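Local coordinates for protein 373aa long hypothetical citrate synthase (Sulfolobus tokodaii, PDB 1VGP) that is of unproven function but belongs to the citrate synthase family of largely helical proteins and assembles here as a pair of identical chains, at residues Ser41-Val46 and Leu176-Glu181; Val85-Gln90 and Ala132-Gly137; Gly280-Leu285 and Val316-Gly321. All coordinates share one frame; numbering follows the deposited sequence.

Contact 1. Residues Ser41-Val46 and Leu176-Glu181; sequences SNFEEV and LHIDHE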
ATOM      1  N   SER A  41       5.249  -7.573  31.494  1.00 31.15           N
ATOM      2  CA  SER A  41       5.982  -7.949  30.289  1.00 28.56           C
ATOM      3  C   SER A  41       6.863  -6.823  29.749  1.00 28.77           C
ATOM      4  O   SER A  41       7.111  -5.822  30.433  1.00 26.57           O
ATOM      5  CB  SER A  41       4.999  -8.402  29.208  1.00 26.52           C
ATOM      6  OG  SER A  41       5.667  -9.177  28.226  1.00 21.63           O
ATOM      7  N   ASN A  42       7.333  -7.013  28.517  1.00 28.42           N
ATOM      8  CA  ASN A  42       8.077  -5.997  27.778  1.00 28.95           C
ATOM      9  C   ASN A  42       7.778  -6.105  26.294  1.00 30.83           C
ATOM     10  O   ASN A  42       7.076  -7.033  25.848  1.00 27.98           O
ATOM     11  CB  ASN A  42       9.572  -6.182  27.977  1.00 30.28           C
ATOM     12  CG  ASN A  42      10.019  -7.597  27.678  1.00 34.21           C
ATOM     13  OD1 ASN A  42      10.144  -8.002  26.521  1.00 35.03           O
ATOM     14  ND2 ASN A  42      10.251  -8.369  28.734  1.00 35.62           N
ATOM     15  N   PHE A  43       8.330  -5.169  25.521  1.00 30.95           N
ATOM     16  CA  PHE A  43       8.051  -5.130  24.088  1.00 30.73           C
ATOM     17  C   PHE A  43       8.412  -6.441  23.402  1.00 29.93           C
ATOM     18  O   PHE A  43       7.604  -6.997  22.666  1.00 29.10           O
ATOM     19  CB  PHE A  43       8.813  -3.990  23.409  1.00 29.29           C
ATOM     20  CG  PHE A  43       8.510  -3.867  21.945  1.00 28.60           C
ATOM     21  CD1 PHE A  43       7.354  -3.210  21.513  1.00 28.97           C
ATOM     22  CD2 PHE A  43       9.362  -4.426  20.992  1.00 26.19           C
ATOM     23  CE1 PHE A  43       7.055  -3.107  20.156  1.00 29.25           C
ATOM     24  CE2 PHE A  43       9.072  -4.331  19.635  1.00 24.84           C
ATOM     25  CZ  PHE A  43       7.916  -3.668  19.215  1.00 27.99           C
ATOM     26  N   GLU A  44       9.628  -6.922  23.641  1.00 30.75           N
ATOM     27  CA  GLU A  44      10.083  -8.171  23.046  1.00 32.70           C
ATOM     28  C   GLU A  44       9.173  -9.355  23.348  1.00 32.93           C
ATOM     29  O   GLU A  44       8.769 -10.079  22.431  1.00 33.42           O
ATOM     30  CB  GLU A  44      11.495  -8.488  23.506  1.00 34.71           C
ATOM     31  CG  GLU A  44      12.546  -7.671  22.792  1.00 40.19           C
ATOM     32  CD  GLU A  44      13.364  -6.823  23.730  1.00 43.93           C
ATOM     33  OE1 GLU A  44      12.823  -6.423  24.785  1.00 49.04           O
ATOM     34  OE2 GLU A  44      14.547  -6.558  23.408  1.00 47.23           O
ATOM     35  N   GLU A  45       8.845  -9.560  24.623  1.00 31.36           N
ATOM     36  CA  GLU A  45       7.992 -10.680  24.996  1.00 30.90           C
ATOM     37  C   GLU A  45       6.595 -10.530  24.412  1.00 31.76           C
ATOM     38  O   GLU A  45       6.038 -11.494  23.883  1.00 32.78           O
ATOM     39  CB  GLU A  45       7.899 -10.816  26.514  1.00 32.04           C
ATOM     40  CG  GLU A  45       6.939 -11.904  26.949  1.00 35.15           C
ATOM     41  CD  GLU A  45       6.999 -12.183  28.428  1.00 37.98           C
ATOM     42  OE1 GLU A  45       6.262 -11.506  29.179  1.00 38.51           O
ATOM     43  OE2 GLU A  45       7.778 -13.072  28.842  1.00 39.27           O
ATOM     44  N   VAL A  46       6.028  -9.329  24.503  1.00 31.59           N
ATOM     45  CA  VAL A  46       4.694  -9.079  23.950  1.00 31.00           C
ATOM     46  C   VAL A  46       4.642  -9.274  22.434  1.00 30.99           C
ATOM     47  O   VAL A  46       3.649  -9.778  21.896  1.00 32.30           O
ATOM     48  CB  VAL A  46       4.208  -7.652  24.280  1.00 29.64           C
ATOM     49  CG1 VAL A  46       2.902  -7.375  23.570  1.00 27.60           C
ATOM     50  CG2 VAL A  46       4.040  -7.501  25.789  1.00 29.19           C
ATOM     51  N   LEU A 176       1.522  -0.795  24.231  1.00 26.68           N
ATOM     52  CA  LEU A 176       0.148  -0.325  24.109  1.00 27.05           C
ATOM     53  C   LEU A 176      -0.282  -0.042  22.668  1.00 27.72           C
ATOM     54  O   LEU A 176      -1.472   0.123  22.403  1.00 28.39           O
ATOM     55  CB  LEU A 176      -0.057   0.940  24.944  1.00 25.92           C
ATOM     56  CG  LEU A 176       0.162   0.832  26.451  1.00 25.08           C
ATOM     57  CD1 LEU A 176      -0.079   2.192  27.095  1.00 22.67           C
ATOM     58  CD2 LEU A 176      -0.763  -0.216  27.036  1.00 23.08           C
ATOM     59  N   HIS A 177       0.672   0.018  21.741  1.00 28.85           N
ATOM     60  CA  HIS A 177       0.343   0.329  20.349  1.00 28.44           C
ATOM     61  C   HIS A 177       0.565  -0.808  19.348  1.00 29.23           C
ATOM     62  O   HIS A 177       0.327  -0.639  18.159  1.00 28.66           O
ATOM     63  CB  HIS A 177       1.127   1.559  19.886  1.00 28.26           C
ATOM     64  CG  HIS A 177       0.593   2.851  20.416  1.00 31.42           C
ATOM     65  ND1 HIS A 177       0.972   3.366  21.636  1.00 33.16           N
ATOM     66  CD2 HIS A 177      -0.289   3.734  19.893  1.00 32.08           C
ATOM     67  CE1 HIS A 177       0.349   4.512  21.844  1.00 30.11           C
ATOM     68  NE2 HIS A 177      -0.421   4.756  20.801  1.00 31.46           N
ATOM     69  N   ILE A 178       1.012  -1.965  19.827  1.00 28.65           N
ATOM     70  CA  ILE A 178       1.355  -3.058  18.927  1.00 27.86           C
ATOM     71  C   ILE A 178       0.175  -3.458  18.022  1.00 30.56           C
ATOM     72  O   ILE A 178       0.329  -3.563  16.800  1.00 28.83           O
ATOM     73  CB  ILE A 178       1.877  -4.263  19.733  1.00 26.78           C
ATOM     74  CG1 ILE A 178       3.322  -3.986  20.157  1.00 29.54           C
ATOM     75  CG2 ILE A 178       1.809  -5.545  18.915  1.00 23.76           C
ATOM     76  CD1 ILE A 178       3.919  -5.025  21.096  1.00 27.99           C
ATOM     77  N   ASP A 179      -1.001  -3.662  18.610  1.00 32.59           N
ATOM     78  CA  ASP A 179      -2.193  -3.948  17.821  1.00 32.93           C
ATOM     79  C   ASP A 179      -3.474  -3.425  18.463  1.00 34.12           C
ATOM     80  O   ASP A 179      -3.490  -3.108  19.645  1.00 35.37           O
ATOM     81  CB  ASP A 179      -2.313  -5.453  17.582  1.00 32.48           C
ATOM     82  CG  ASP A 179      -3.290  -5.783  16.481  1.00 33.79           C
ATOM     83  OD1 ASP A 179      -3.239  -5.114  15.424  1.00 32.98           O
ATOM     84  OD2 ASP A 179      -4.108  -6.711  16.664  1.00 33.20           O
ATOM     85  N   HIS A 180      -4.544  -3.335  17.679  1.00 35.31           N
ATOM     86  CA  HIS A 180      -5.847  -2.905  18.177  1.00 39.60           C
ATOM     87  C   HIS A 180      -6.942  -3.364  17.221  1.00 43.02           C
ATOM     88  O   HIS A 180      -6.812  -4.424  16.613  1.00 44.93           O
ATOM     89  CB  HIS A 180      -5.880  -1.382  18.339  1.00 39.06           C
ATOM     90  CG  HIS A 180      -6.737  -0.910  19.470  1.00 40.33           C
ATOM     91  ND1 HIS A 180      -7.744   0.014  19.301  1.00 42.43           N
ATOM     92  CD2 HIS A 180      -6.747  -1.243  20.782  1.00 39.25           C
ATOM     93  CE1 HIS A 180      -8.343   0.226  20.457  1.00 41.97           C
ATOM     94  NE2 HIS A 180      -7.758  -0.526  21.372  1.00 41.03           N
ATOM     95  N   GLU A 181      -8.019  -2.602  17.062  1.00 47.52           N
ATOM     96  CA  GLU A 181      -9.131  -3.056  16.226  1.00 54.92           C
ATOM     97  C   GLU A 181      -8.814  -2.988  14.725  1.00 53.99           C
ATOM     98  O   GLU A 181      -8.134  -2.066  14.267  1.00 55.64           O
ATOM     99  CB  GLU A 181     -10.409  -2.252  16.511  1.00 58.40           C
ATOM    100  CG  GLU A 181     -10.456  -0.898  15.828  1.00 64.38           C
ATOM    101  CD  GLU A 181      -9.463   0.090  16.426  1.00 69.62           C
ATOM    102  OE1 GLU A 181      -9.702   0.550  17.564  1.00 73.21           O
ATOM    103  OE2 GLU A 181      -8.445   0.403  15.768  1.00 72.12           O
TER
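With CG anti to the backbone N (chi1 -177°), the F43 ring reaches over to I178 although its CB does not point there, and the I178 chain, extended at chi2 (173°), carries CD1 out to meet it. That methyl is the point where the three side chains of the contact converge. It lies 3.8 Å from F43 CE1 and, one turn along the same side of the helix, 3.6 Å from V46 CG1. The approach to the ring is oblique, and I178 CG1 also comes to 3.8 Å from F43 CE1. No hydrogen bond joins the two segments; the contact is apolar, and all three residues are buried.

The backbones stay well apart, with V46 CA and I178 CA 8.5 Å from each other, which shows that side chains alone bridge them. The helix start is fixed independently: N42 is the N-cap, its OD1 accepting from E45 N at 2.8 Å with a nearly straight angle of 167°. F43 N is held by D171, and the ring of F43 stacks on H149. V337 of helix 327-346 touches both F43 and I178, while E45 makes a salt bridge to R373 of the second subunit.

The arrangement is helix-to-loop packing in the interior of the largely helical body of the citrate synthase fold, joining the first turn of helix 43-52 to the irregular link between helices 164-175 and 184-193.

Contact 2. Residues Val85-Gln90 and Ala132-Gly137; sequences VRKDAQ and ARLRKG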
ATOM      1  N   VAL A  85      18.515  12.802   1.811  1.00 40.36           N
ATOM      2  CA  VAL A  85      17.149  13.198   1.489  1.00 40.72           C
ATOM      3  C   VAL A  85      16.749  14.594   1.994  1.00 43.33           C
ATOM      4  O   VAL A  85      17.271  15.091   2.997  1.00 42.64           O
ATOM      5  CB  VAL A  85      16.136  12.149   2.037  1.00 39.39           C
ATOM      6  CG1 VAL A  85      16.017  12.261   3.562  1.00 37.32           C
ATOM      7  CG2 VAL A  85      14.786  12.329   1.366  1.00 35.11           C
ATOM      8  N   ARG A  86      15.827  15.225   1.273  1.00 46.22           N
ATOM      9  CA  ARG A  86      15.081  16.373   1.774  1.00 47.79           C
ATOM     10  C   ARG A  86      14.861  16.226   3.276  1.00 48.89           C
ATOM     11  O   ARG A  86      14.375  15.197   3.742  1.00 49.70           O
ATOM     12  CB  ARG A  86      13.736  16.443   1.052  1.00 51.33           C
ATOM     13  CG  ARG A  86      12.914  17.669   1.355  1.00 57.60           C
ATOM     14  CD  ARG A  86      11.623  17.635   0.560  1.00 61.17           C
ATOM     15  NE  ARG A  86      11.101  18.973   0.278  1.00 64.79           N
ATOM     16  CZ  ARG A  86      10.707  19.374  -0.925  1.00 67.52           C
ATOM     17  NH1 ARG A  86      10.200  20.585  -1.087  1.00 70.72           N
ATOM     18  NH2 ARG A  86      10.825  18.562  -1.968  1.00 67.72           N
ATOM     19  N   LYS A  87      15.227  17.246   4.045  1.00 49.55           N
ATOM     20  CA  LYS A  87      15.111  17.153   5.498  1.00 48.32           C
ATOM     21  C   LYS A  87      13.848  17.813   6.032  1.00 46.96           C
ATOM     22  O   LYS A  87      13.637  17.871   7.242  1.00 47.72           O
ATOM     23  CB  LYS A  87      16.340  17.759   6.170  1.00 47.96           C
ATOM     24  CG  LYS A  87      17.605  16.935   5.967  1.00 54.13           C
ATOM     25  CD  LYS A  87      17.542  15.609   6.714  1.00 54.13           C
ATOM     26  CE  LYS A  87      18.761  14.732   6.422  1.00 54.32           C
ATOM     27  NZ  LYS A  87      18.756  14.172   5.046  1.00 51.66           N
ATOM     28  N   ASP A  88      12.998  18.296   5.130  1.00 45.30           N
ATOM     29  CA  ASP A  88      11.665  18.733   5.521  1.00 42.91           C
ATOM     30  C   ASP A  88      10.627  17.716   5.058  1.00 40.92           C
ATOM     31  O   ASP A  88       9.455  18.044   4.880  1.00 38.99           O
ATOM     32  CB  ASP A  88      11.363  20.101   4.921  1.00 44.23           C
ATOM     33  CG  ASP A  88      11.491  20.115   3.416  1.00 47.06           C
ATOM     34  OD1 ASP A  88      10.456  20.002   2.724  1.00 49.62           O
ATOM     35  OD2 ASP A  88      12.619  20.237   2.907  1.00 52.53           O
ATOM     36  N   ALA A  89      11.074  16.479   4.859  1.00 38.72           N
ATOM     37  CA  ALA A  89      10.189  15.378   4.504  1.00 38.15           C
ATOM     38  C   ALA A  89       9.371  14.927   5.710  1.00 37.83           C
ATOM     39  O   ALA A  89       9.835  15.008   6.847  1.00 39.39           O
ATOM     40  CB  ALA A  89      11.010  14.212   3.971  1.00 36.11           C
ATOM     41  N   GLN A  90       8.155  14.455   5.456  1.00 35.87           N
ATOM     42  CA  GLN A  90       7.345  13.825   6.496  1.00 33.84           C
ATOM     43  C   GLN A  90       7.980  12.520   6.953  1.00 32.28           C
ATOM     44  O   GLN A  90       8.245  11.634   6.143  1.00 33.53           O
ATOM     45  CB  GLN A  90       5.941  13.546   5.964  1.00 35.17           C
ATOM     46  CG  GLN A  90       5.127  14.798   5.671  1.00 41.01           C
ATOM     47  CD  GLN A  90       3.779  14.482   5.043  1.00 44.78           C
ATOM     48  OE1 GLN A  90       3.086  13.557   5.464  1.00 49.83           O
ATOM     49  NE2 GLN A  90       3.399  15.258   4.028  1.00 42.41           N
ATOM     50  N   ALA A 132      15.635  11.417  12.690  1.00 39.25           N
ATOM     51  CA  ALA A 132      15.422  12.492  13.646  1.00 40.20           C
ATOM     52  C   ALA A 132      16.728  13.236  13.951  1.00 42.20           C
ATOM     53  O   ALA A 132      16.737  14.469  14.062  1.00 43.26           O
ATOM     54  CB  ALA A 132      14.823  11.931  14.929  1.00 38.11           C
ATOM     55  N   ARG A 133      17.824  12.489  14.079  1.00 41.28           N
ATOM     56  CA  ARG A 133      19.138  13.086  14.297  1.00 42.10           C
ATOM     57  C   ARG A 133      19.587  13.850  13.063  1.00 41.15           C
ATOM     58  O   ARG A 133      19.890  15.041  13.126  1.00 35.63           O
ATOM     59  CB  ARG A 133      20.164  11.997  14.610  1.00 46.24           C
ATOM     60  CG  ARG A 133      19.733  11.011  15.683  1.00 50.79           C
ATOM     61  CD  ARG A 133      20.216  11.449  17.051  1.00 52.26           C
ATOM     62  NE  ARG A 133      21.633  11.783  17.036  1.00 55.10           N
ATOM     63  CZ  ARG A 133      22.322  12.160  18.107  1.00 54.92           C
ATOM     64  NH1 ARG A 133      21.746  12.170  19.303  1.00 55.33           N
ATOM     65  NH2 ARG A 133      23.587  12.537  17.979  1.00 55.44           N
ATOM     66  N   LEU A 134      19.634  13.148  11.938  1.00 43.06           N
ATOM     67  CA  LEU A 134      20.003  13.754  10.661  1.00 45.40           C
ATOM     68  C   LEU A 134      19.205  15.026  10.399  1.00 46.65           C
ATOM     69  O   LEU A 134      19.735  16.017   9.911  1.00 47.04           O
ATOM     70  CB  LEU A 134      19.759  12.753   9.533  1.00 45.20           C
ATOM     71  CG  LEU A 134      20.946  11.924   9.042  1.00 47.30           C
ATOM     72  CD1 LEU A 134      22.005  11.810  10.122  1.00 48.43           C
ATOM     73  CD2 LEU A 134      20.445  10.548   8.626  1.00 47.60           C
ATOM     74  N   ARG A 135      17.922  14.989  10.721  1.00 49.45           N
ATOM     75  CA  ARG A 135      17.059  16.127  10.480  1.00 51.23           C
ATOM     76  C   ARG A 135      17.508  17.291  11.357  1.00 52.36           C
ATOM     77  O   ARG A 135      17.515  18.439  10.919  1.00 53.50           O
ATOM     78  CB  ARG A 135      15.608  15.751  10.794  1.00 51.51           C
ATOM     79  CG  ARG A 135      14.628  16.886  10.687  1.00 48.91           C
ATOM     80  CD  ARG A 135      13.446  16.627  11.588  1.00 51.29           C
ATOM     81  NE  ARG A 135      12.221  16.510  10.811  1.00 55.69           N
ATOM     82  CZ  ARG A 135      11.003  16.756  11.283  1.00 55.80           C
ATOM     83  NH1 ARG A 135       9.967  16.762  10.453  1.00 55.87           N
ATOM     84  NH2 ARG A 135      10.819  16.992  12.580  1.00 55.58           N
ATOM     85  N   LYS A 136      17.889  16.986  12.594  1.00 52.89           N
ATOM     86  CA  LYS A 136      18.346  18.005  13.532  1.00 53.39           C
ATOM     87  C   LYS A 136      19.825  18.330  13.338  1.00 53.72           C
ATOM     88  O   LYS A 136      20.423  19.010  14.164  1.00 55.57           O
ATOM     89  CB  LYS A 136      18.116  17.552  14.978  1.00 52.59           C
ATOM     90  CG  LYS A 136      16.803  18.027  15.579  1.00 54.89           C
ATOM     91  CD  LYS A 136      16.772  17.838  17.094  1.00 56.92           C
ATOM     92  CE  LYS A 136      16.327  16.437  17.483  1.00 61.29           C
ATOM     93  NZ  LYS A 136      16.500  16.182  18.943  1.00 62.10           N
ATOM     94  N   GLY A 137      20.414  17.840  12.251  1.00 53.51           N
ATOM     95  CA  GLY A 137      21.787  18.192  11.936  1.00 53.54           C
ATOM     96  C   GLY A 137      22.827  17.437  12.748  1.00 54.02           C
ATOM     97  O   GLY A 137      24.017  17.740  12.683  1.00 54.53           O
TER
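Across this contact K87 presents its methylenes, not its charge: CE lies 3.8 Å from L134 CB, while NZ turns back to its own segment and bonds V85 O at 2.7 Å. The other face of the contact is the end of helix 113-135, which closes in a Schellman motif, G137 N reaching L134 O at 3.0 Å with positive phi at G137. Helix end and interhelical loop meet within the helical citrate synthase fold, K87 CA and R135 CA being 5.4 Å apart.

Bends at chi2 and chi4 give the K87 chain its hooked course and return NZ to the V85 carbonyl, which it meets in plane on a lone pair. L82 O, at the end of helix 76-84, also accepts from NZ, so the amino group is occupied by main-chain oxygens on its own side, and no hydrogen bond crosses between the segments. K87 CD rests 3.8 Å from R135 CA, and the side chain crosses that of L134 obliquely.

R135 supplies the second half of the packing. A chi1 of 175° turns CG away from the backbone N, and this brings it to 3.7 Å from K87 O; farther out, the guanidinium forms a salt bridge with D325. Y131 OH, from the same helix, bonds R86 O. Near the guanidinium plane, at its edge, R135 NH1 stands 4.0 Å from A89 O, a neighbour but not a bonded partner.

Contact 3. Residues Gly280-Leu285 and Val316-Gly321; sequences GEIYTL and VFYSLG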
ATOM      1  N   GLY A 280       9.165  21.079  33.877  1.00 53.42           N
ATOM      2  CA  GLY A 280       9.228  22.349  33.175  1.00 53.45           C
ATOM      3  C   GLY A 280       7.925  22.866  32.591  1.00 52.32           C
ATOM      4  O   GLY A 280       6.866  22.810  33.209  1.00 51.50           O
ATOM      5  N   GLU A 281       8.022  23.395  31.382  1.00 53.29           N
ATOM      6  CA  GLU A 281       6.850  23.752  30.607  1.00 56.11           C
ATOM      7  C   GLU A 281       6.020  22.484  30.402  1.00 55.01           C
ATOM      8  O   GLU A 281       4.813  22.534  30.143  1.00 54.16           O
ATOM      9  CB  GLU A 281       7.294  24.338  29.257  1.00 60.18           C
ATOM     10  CG  GLU A 281       6.160  24.838  28.357  1.00 67.27           C
ATOM     11  CD  GLU A 281       5.472  26.092  28.890  1.00 71.15           C
ATOM     12  OE1 GLU A 281       4.606  26.640  28.168  1.00 71.84           O
ATOM     13  OE2 GLU A 281       5.790  26.528  30.024  1.00 72.13           O
ATOM     14  N   ILE A 282       6.681  21.342  30.537  1.00 53.35           N
ATOM     15  CA  ILE A 282       6.073  20.068  30.191  1.00 51.15           C
ATOM     16  C   ILE A 282       5.327  19.492  31.392  1.00 47.93           C
ATOM     17  O   ILE A 282       4.433  18.671  31.243  1.00 47.02           O
ATOM     18  CB  ILE A 282       7.164  19.089  29.695  1.00 51.35           C
ATOM     19  CG1 ILE A 282       6.559  17.734  29.369  1.00 53.33           C
ATOM     20  CG2 ILE A 282       8.239  18.958  30.738  1.00 56.68           C
ATOM     21  CD1 ILE A 282       7.270  17.065  28.218  1.00 59.55           C
ATOM     22  N   TYR A 283       5.684  19.946  32.586  1.00 45.57           N
ATOM     23  CA  TYR A 283       4.898  19.612  33.761  1.00 43.30           C
ATOM     24  C   TYR A 283       3.631  20.448  33.793  1.00 43.28           C
ATOM     25  O   TYR A 283       2.577  19.986  34.240  1.00 43.04           O
ATOM     26  CB  TYR A 283       5.693  19.848  35.039  1.00 41.76           C
ATOM     27  CG  TYR A 283       4.895  19.539  36.279  1.00 43.66           C
ATOM     28  CD1 TYR A 283       4.451  20.556  37.121  1.00 44.60           C
ATOM     29  CD2 TYR A 283       4.551  18.227  36.592  1.00 45.54           C
ATOM     30  CE1 TYR A 283       3.679  20.277  38.245  1.00 45.04           C
ATOM     31  CE2 TYR A 283       3.775  17.930  37.718  1.00 48.13           C
ATOM     32  CZ  TYR A 283       3.342  18.963  38.540  1.00 48.12           C
ATOM     33  OH  TYR A 283       2.567  18.674  39.638  1.00 48.32           O
ATOM     34  N   THR A 284       3.721  21.687  33.322  1.00 40.84           N
ATOM     35  CA  THR A 284       2.529  22.519  33.293  1.00 41.51           C
ATOM     36  C   THR A 284       1.551  22.009  32.239  1.00 39.52           C
ATOM     37  O   THR A 284       0.345  22.030  32.449  1.00 40.12           O
ATOM     38  CB  THR A 284       2.877  24.010  33.039  1.00 42.36           C
ATOM     39  OG1 THR A 284       3.781  24.113  31.931  1.00 46.97           O
ATOM     40  CG2 THR A 284       3.542  24.622  34.277  1.00 42.32           C
ATOM     41  N   LEU A 285       2.067  21.520  31.118  1.00 38.12           N
ATOM     42  CA  LEU A 285       1.220  20.830  30.151  1.00 39.43           C
ATOM     43  C   LEU A 285       0.431  19.703  30.804  1.00 40.81           C
ATOM     44  O   LEU A 285      -0.767  19.536  30.558  1.00 42.34           O
ATOM     45  CB  LEU A 285       2.052  20.225  29.034  1.00 38.15           C
ATOM     46  CG  LEU A 285       2.697  21.145  27.992  1.00 39.79           C
ATOM     47  CD1 LEU A 285       3.512  20.271  27.042  1.00 38.55           C
ATOM     48  CD2 LEU A 285       1.643  21.933  27.232  1.00 38.52           C
ATOM     49  N   VAL A 316       3.657  12.012  26.482  1.00 31.45           N
ATOM     50  CA  VAL A 316       4.746  11.067  26.672  1.00 31.16           C
ATOM     51  C   VAL A 316       5.785  11.149  25.551  1.00 32.31           C
ATOM     52  O   VAL A 316       6.971  11.367  25.809  1.00 31.85           O
ATOM     53  CB  VAL A 316       4.207   9.622  26.754  1.00 31.99           C
ATOM     54  CG1 VAL A 316       5.353   8.614  26.605  1.00 29.32           C
ATOM     55  CG2 VAL A 316       3.473   9.427  28.079  1.00 28.08           C
ATOM     56  N   PHE A 317       5.334  10.977  24.311  1.00 31.47           N
ATOM     57  CA  PHE A 317       6.213  11.087  23.157  1.00 33.36           C
ATOM     58  C   PHE A 317       7.028  12.381  23.235  1.00 34.74           C
ATOM     59  O   PHE A 317       8.216  12.419  22.896  1.00 35.55           O
ATOM     60  CB  PHE A 317       5.389  11.057  21.863  1.00 32.31           C
ATOM     61  CG  PHE A 317       4.886   9.684  21.482  1.00 29.33           C
ATOM     62  CD1 PHE A 317       5.604   8.537  21.808  1.00 29.65           C
ATOM     63  CD2 PHE A 317       3.691   9.541  20.780  1.00 28.05           C
ATOM     64  CE1 PHE A 317       5.145   7.262  21.443  1.00 26.46           C
ATOM     65  CE2 PHE A 317       3.225   8.276  20.412  1.00 27.88           C
ATOM     66  CZ  PHE A 317       3.951   7.135  20.744  1.00 27.06           C
ATOM     67  N   TYR A 318       6.376  13.446  23.686  1.00 35.30           N
ATOM     68  CA  TYR A 318       7.010  14.747  23.828  1.00 35.17           C
ATOM     69  C   TYR A 318       8.091  14.661  24.905  1.00 35.02           C
ATOM     70  O   TYR A 318       9.257  14.936  24.637  1.00 35.25           O
ATOM     71  CB  TYR A 318       5.945  15.778  24.201  1.00 36.46           C
ATOM     72  CG  TYR A 318       6.358  17.228  24.051  1.00 41.99           C
ATOM     73  CD1 TYR A 318       6.375  18.077  25.161  1.00 45.49           C
ATOM     74  CD2 TYR A 318       6.690  17.767  22.802  1.00 42.86           C
ATOM     75  CE1 TYR A 318       6.705  19.420  25.039  1.00 47.49           C
ATOM     76  CE2 TYR A 318       7.023  19.113  22.665  1.00 44.20           C
ATOM     77  CZ  TYR A 318       7.027  19.935  23.789  1.00 48.14           C
ATOM     78  OH  TYR A 318       7.346  21.273  23.695  1.00 50.43           O
ATOM     79  N   SER A 319       7.710  14.253  26.111  1.00 34.31           N
ATOM     80  CA  SER A 319       8.675  14.105  27.191  1.00 36.76           C
ATOM     81  C   SER A 319       9.853  13.231  26.809  1.00 37.72           C
ATOM     82  O   SER A 319      10.940  13.382  27.361  1.00 40.96           O
ATOM     83  CB  SER A 319       8.016  13.508  28.426  1.00 36.47           C
ATOM     84  OG  SER A 319       6.730  14.049  28.605  1.00 42.09           O
ATOM     85  N   LEU A 320       9.639  12.302  25.885  1.00 36.69           N
ATOM     86  CA  LEU A 320      10.664  11.317  25.574  1.00 34.31           C
ATOM     87  C   LEU A 320      11.614  11.829  24.487  1.00 35.29           C
ATOM     88  O   LEU A 320      12.540  11.127  24.074  1.00 33.36           O
ATOM     89  CB  LEU A 320      10.007  10.003  25.136  1.00 33.48           C
ATOM     90  CG  LEU A 320       9.417   9.172  26.274  1.00 33.27           C
ATOM     91  CD1 LEU A 320       8.779   7.907  25.733  1.00 30.74           C
ATOM     92  CD2 LEU A 320      10.515   8.814  27.259  1.00 35.40           C
ATOM     93  N   GLY A 321      11.384  13.055  24.028  1.00 34.80           N
ATOM     94  CA  GLY A 321      12.345  13.695  23.152  1.00 33.95           C
ATOM     95  C   GLY A 321      12.005  13.634  21.675  1.00 35.55           C
ATOM     96  O   GLY A 321      12.843  13.951  20.830  1.00 36.72           O
TER
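E281 O is gripped twice, by L285 N at 3.1 Å and by T284 OG1 at 2.6 Å, and the first of these bonds belongs to a residue whose side chain also reaches Y318. Both donors come from the same face of the carbonyl plane, the hydroxyl standing 48° out of it. The bonds secure the first turn of helix 281-300, which packs here against the last turn of helix 309-319, a helix-helix contact of the citrate synthase fold. I282 CA and S319 CA, the nearest pair of the two backbones, are 7.2 Å apart.

I282 has the largest share of the contact. With CG1 opposite the backbone N (chi1 178°), its chain projects outward and puts CD1 between the Y318 ring and S319. The methyl meets Y318 CD1 obliquely, and the two side chains run past each other in opposite directions. S319 contributes CB, 3.6 Å from I282 CD1. Its OG, also beside that methyl, makes its hydrogen bond to I315 O, so the hydroxyl is satisfied within its own helix while it lies beside the methyl.

L285 meets the same ring one helical turn further on, its side chain crossing that of Y318 at about a right angle, with CD1 3.9 Å from Y318 CE1. L223 of helix 221-228 touches both L285 and Y318, and Y318 OH bonds K227 of that helix. Helix 309-319 itself ends in a Schellman motif, where G321, at phi 99°, gives its N to Y318 O at 2.9 Å.

From the N terminus, contact 1 opens first, at the start of helix 43-52, and closes only at 176-181, enclosing 129 mostly helical residues. Contact 2 falls wholly within that span: it opens in the loop between helices 76-84 and 91-105 and closes 41 residues later at the end of helix 113-135. Contact 3 follows in series, joining helix 281-300 to helix 309-319 over 30 residues, so no two of the loops cross. Contact 1 is the most central, 11 Å from the centre of the chain against 20 Å for each of the others. None touches another, although contact 3 approaches contacts 1 and 2 to about 5 Å between nearest atoms.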